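Local atomic coordinates of peroxidase (Cellulomonas bogoriensis 69B4 = DSM 16987, PDB entry 6QZO), a protein that binds heme b and probably acts as a dye-decolourising-type peroxidase, using peroxide to oxidise its substrates. Residues Gln338-Pro341 with Val342-Leu346. Residues are numbered along the deposited sequence; the frame is centred on the assembly and turned at random.
Sequences QFTP and VQRRL. With HEM (protoporphyrin IX containing Fe), chain I.
In the heme pocket, the pyrrole C vinyl of the porphyrin lies against Phe339, which sits beside Gln343, four residues further along the chain, the two side chains pointing the same way. The Phe339 ring meets CB and CG of Gln343 through CE2 and comes closest to the amide at CZ, 3.7 Å from Gln343 OE1, with ring and amide planes 62° apart. With CG anti to the backbone N (chi1 178°), the ring reaches the porphyrin: CE1 of Phe339 is 3.5 Å from CBC of the heme vinyl group. A flat, apolar side chain suits this place between the vinyl, Phe305 and Phe328 of strand 323-332. Cutting the ring back to an alanine here is likely to leave a gap beside the vinyl group and free the Gln343 side chain to turn. The branched Val342 adds CG1, 3.4 Å from the same CBC, while Leu346, one turn on, sets CD1 against pyrrole carbon C3C and also touches His292, the axial ligand of the iron. Helix 340-348 thus packs against the heme within the C-terminal, ferredoxin-like half of the DyP fold. The backbone bonds here run from i+4 to i: Gln343 N donates to Phe339 O at 3.0 Å, nearly straight at 166°, and Val342 N adds a weak bond to that oxygen. Arg344 N likewise bonds Thr340 O, and Arg345 N bonds Pro341 O from above the carbonyl plane. Proline fits near a helix start, where its lack of an N-H costs little. Away from the heme, Thr340 lays CG2 over one face of the Arg344 guanidinium, 3.8 Å from NH2; Arg344 itself is exposed, a place suited to a long charged chain, whereas Arg345 turns its NH1 to a salt bridge with Glu303.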
loop_
_atom_site.group_PDB
_atom_site.type_symbol
_atom_site.label_atom_id
_atom_site.label_comp_id
_atom_site.label_asym_id
_atom_site.label_seq_id
_atom_site.Cartn_x
_atom_site.Cartn_y
_atom_site.Cartn_z
ATOM N N GLN A 338 -16.049 27.889 0.561
ATOM C CA GLN A 338 -15.829 27.064 1.782
ATOM C C GLN A 338 -14.347 26.684 1.919
ATOM O O GLN A 338 -13.753 27.025 2.968
ATOM C CB GLN A 338 -16.752 25.842 1.745
ATOM C CG GLN A 338 -18.233 26.214 1.670
ATOM C CD GLN A 338 -19.129 25.021 1.875
ATOM O OE1 GLN A 338 -19.769 24.540 0.941
ATOM N NE2 GLN A 338 -19.152 24.512 3.100
ATOM N N PHE A 339 -13.759 26.037 0.913
ATOM C CA PHE A 339 -12.360 25.530 0.981
ATOM C C PHE A 339 -11.366 26.660 0.695
ATOM O O PHE A 339 -10.492 26.943 1.546
ATOM C CB PHE A 339 -12.134 24.347 0.036
ATOM C CG PHE A 339 -10.709 23.849 0.047
ATOM C CD1 PHE A 339 -10.277 22.948 1.003
ATOM C CD2 PHE A 339 -9.793 24.317 -0.885
ATOM C CE1 PHE A 339 -8.964 22.501 1.014
ATOM C CE2 PHE A 339 -8.470 23.880 -0.854
ATOM C CZ PHE A 339 -8.060 22.965 0.089
ATOM N N THR A 340 -11.493 27.285 -0.467
ATOM C CA THR A 340 -10.489 28.225 -1.037
ATOM C C THR A 340 -10.161 29.365 -0.075
ATOM O O THR A 340 -9.005 29.768 0.005
ATOM C CB THR A 340 -10.964 28.734 -2.395
ATOM O OG1 THR A 340 -11.135 27.541 -3.154
ATOM C CG2 THR A 340 -9.997 29.684 -3.055
ATOM N N PRO A 341 -11.137 29.968 0.634
ATOM C CA PRO A 341 -10.828 31.005 1.617
ATOM C C PRO A 341 -9.936 30.500 2.762
ATOM O O PRO A 341 -9.131 31.275 3.265
ATOM C CB PRO A 341 -12.209 31.432 2.152
ATOM C CG PRO A 341 -13.160 31.050 1.032
ATOM C CD PRO A 341 -12.587 29.753 0.495
ATOM N N VAL A 342 -10.083 29.225 3.146
ATOM C CA VAL A 342 -9.231 28.604 4.210
ATOM C C VAL A 342 -7.833 28.376 3.626
ATOM O O VAL A 342 -6.850 28.843 4.241
ATOM C CB VAL A 342 -9.837 27.312 4.777
ATOM C CG1 VAL A 342 -8.876 26.628 5.734
ATOM C CG2 VAL A 342 -11.176 27.566 5.453
ATOM N N GLN A 343 -7.748 27.732 2.461
ATOM C CA GLN A 343 -6.465 27.514 1.740
ATOM C C GLN A 343 -5.752 28.863 1.562
ATOM O O GLN A 343 -4.524 28.895 1.762
ATOM C CB GLN A 343 -6.691 26.824 0.398
ATOM C CG GLN A 343 -5.407 26.428 -0.313
ATOM C CD GLN A 343 -4.522 25.554 0.552
ATOM O OE1 GLN A 343 -4.727 24.338 0.681
ATOM N NE2 GLN A 343 -3.536 26.174 1.187
ATOM N N ARG A 344 -6.486 29.924 1.233
ATOM C CA ARG A 344 -5.916 31.277 1.001
ATOM C C ARG A 344 -5.348 31.835 2.313
ATOM O O ARG A 344 -4.304 32.494 2.271
ATOM C CB ARG A 344 -6.968 32.230 0.399
ATOM C CG ARG A 344 -6.371 33.534 -0.142
ATOM C CD ARG A 344 -6.782 34.094 -1.509
ATOM N NE ARG A 344 -8.215 33.967 -1.665
ATOM C CZ ARG A 344 -8.832 33.616 -2.785
ATOM N NH1 ARG A 344 -8.157 33.422 -3.914
ATOM N NH2 ARG A 344 -10.162 33.511 -2.805
ATOM N N ARG A 345 -6.010 31.581 3.436
ATOM C CA ARG A 345 -5.571 32.062 4.771
ATOM C C ARG A 345 -4.295 31.314 5.191
ATOM O O ARG A 345 -3.383 31.980 5.727
ATOM C CB ARG A 345 -6.700 31.950 5.801
ATOM C CG ARG A 345 -6.492 32.816 7.040
ATOM C CD ARG A 345 -7.784 33.088 7.795
ATOM N NE ARG A 345 -8.462 31.837 8.077
ATOM C CZ ARG A 345 -9.683 31.462 7.650
ATOM N NH1 ARG A 345 -10.477 32.245 6.922
ATOM N NH2 ARG A 345 -10.132 30.268 8.032
ATOM N N LEU A 346 -4.202 30.006 4.912
ATOM C CA LEU A 346 -2.985 29.202 5.212
ATOM C C LEU A 346 -1.830 29.645 4.310
ATOM O O LEU A 346 -0.696 29.688 4.798
ATOM C CB LEU A 346 -3.270 27.712 5.017
ATOM C CG LEU A 346 -4.356 27.140 5.924
ATOM C CD1 LEU A 346 -4.323 25.625 5.892
ATOM C CD2 LEU A 346 -4.210 27.656 7.356
HETATM C CHA HEM I . -6.541 20.631 11.560
HETATM C CHB HEM I . -2.536 18.460 10.007
HETATM C CHC HEM I . -3.107 20.531 5.680
HETATM C CHD HEM I . -7.329 22.370 7.104
HETATM C C1A HEM I . -5.390 19.894 11.507
HETATM C C2A HEM I . -4.791 19.256 12.633
HETATM C C3A HEM I . -3.655 18.659 12.190
HETATM C C4A HEM I . -3.571 18.897 10.801
HETATM C CMA HEM I . -2.655 17.862 13.006
HETATM C CAA HEM I . -5.280 19.286 14.070
HETATM C CBA HEM I . -6.249 18.155 14.415
HETATM C CGA HEM I . -7.564 18.410 13.753
HETATM O O1A HEM I . -7.747 17.890 12.617
HETATM O O2A HEM I . -8.429 19.132 14.324
HETATM C C1B HEM I . -2.364 18.861 8.687
HETATM C C2B HEM I . -1.248 18.439 7.916
HETATM C C3B HEM I . -1.392 19.024 6.682
HETATM C C4B HEM I . -2.630 19.810 6.763
HETATM C CMB HEM I . -0.134 17.504 8.381
HETATM C CAB HEM I . -0.587 18.892 5.451
HETATM C CBB HEM I . 0.345 17.957 5.272
HETATM C C1C HEM I . -4.306 21.205 5.670
HETATM C C2C HEM I . -4.794 21.909 4.571
HETATM C C3C HEM I . -6.002 22.459 4.935
HETATM C C4C HEM I . -6.248 22.061 6.308
HETATM C CMC HEM I . -4.172 22.091 3.214
HETATM C CAC HEM I . -6.703 23.251 3.890
HETATM C CBC HEM I . -7.857 23.844 4.022
HETATM C C1D HEM I . -7.436 22.028 8.468
HETATM C C2D HEM I . -8.600 22.416 9.287
HETATM C C3D HEM I . -8.374 21.952 10.529
HETATM C C4D HEM I . -7.071 21.269 10.449
HETATM C CMD HEM I . -9.830 23.218 8.898
HETATM C CAD HEM I . -9.295 22.108 11.745
HETATM C CBD HEM I . -8.965 23.403 12.516
HETATM C CGD HEM I . -9.853 23.699 13.720
HETATM O O1D HEM I . -10.988 24.198 13.567
HETATM O O2D HEM I . -9.455 23.484 14.900
HETATM N NA HEM I . -4.632 19.663 10.397
HETATM N NB HEM I . -3.148 19.670 7.974
HETATM N NC HEM I . -5.173 21.302 6.717
HETATM N ND HEM I . -6.558 21.346 9.217
HETATM FE FE HEM I . -4.915 20.589 8.667
#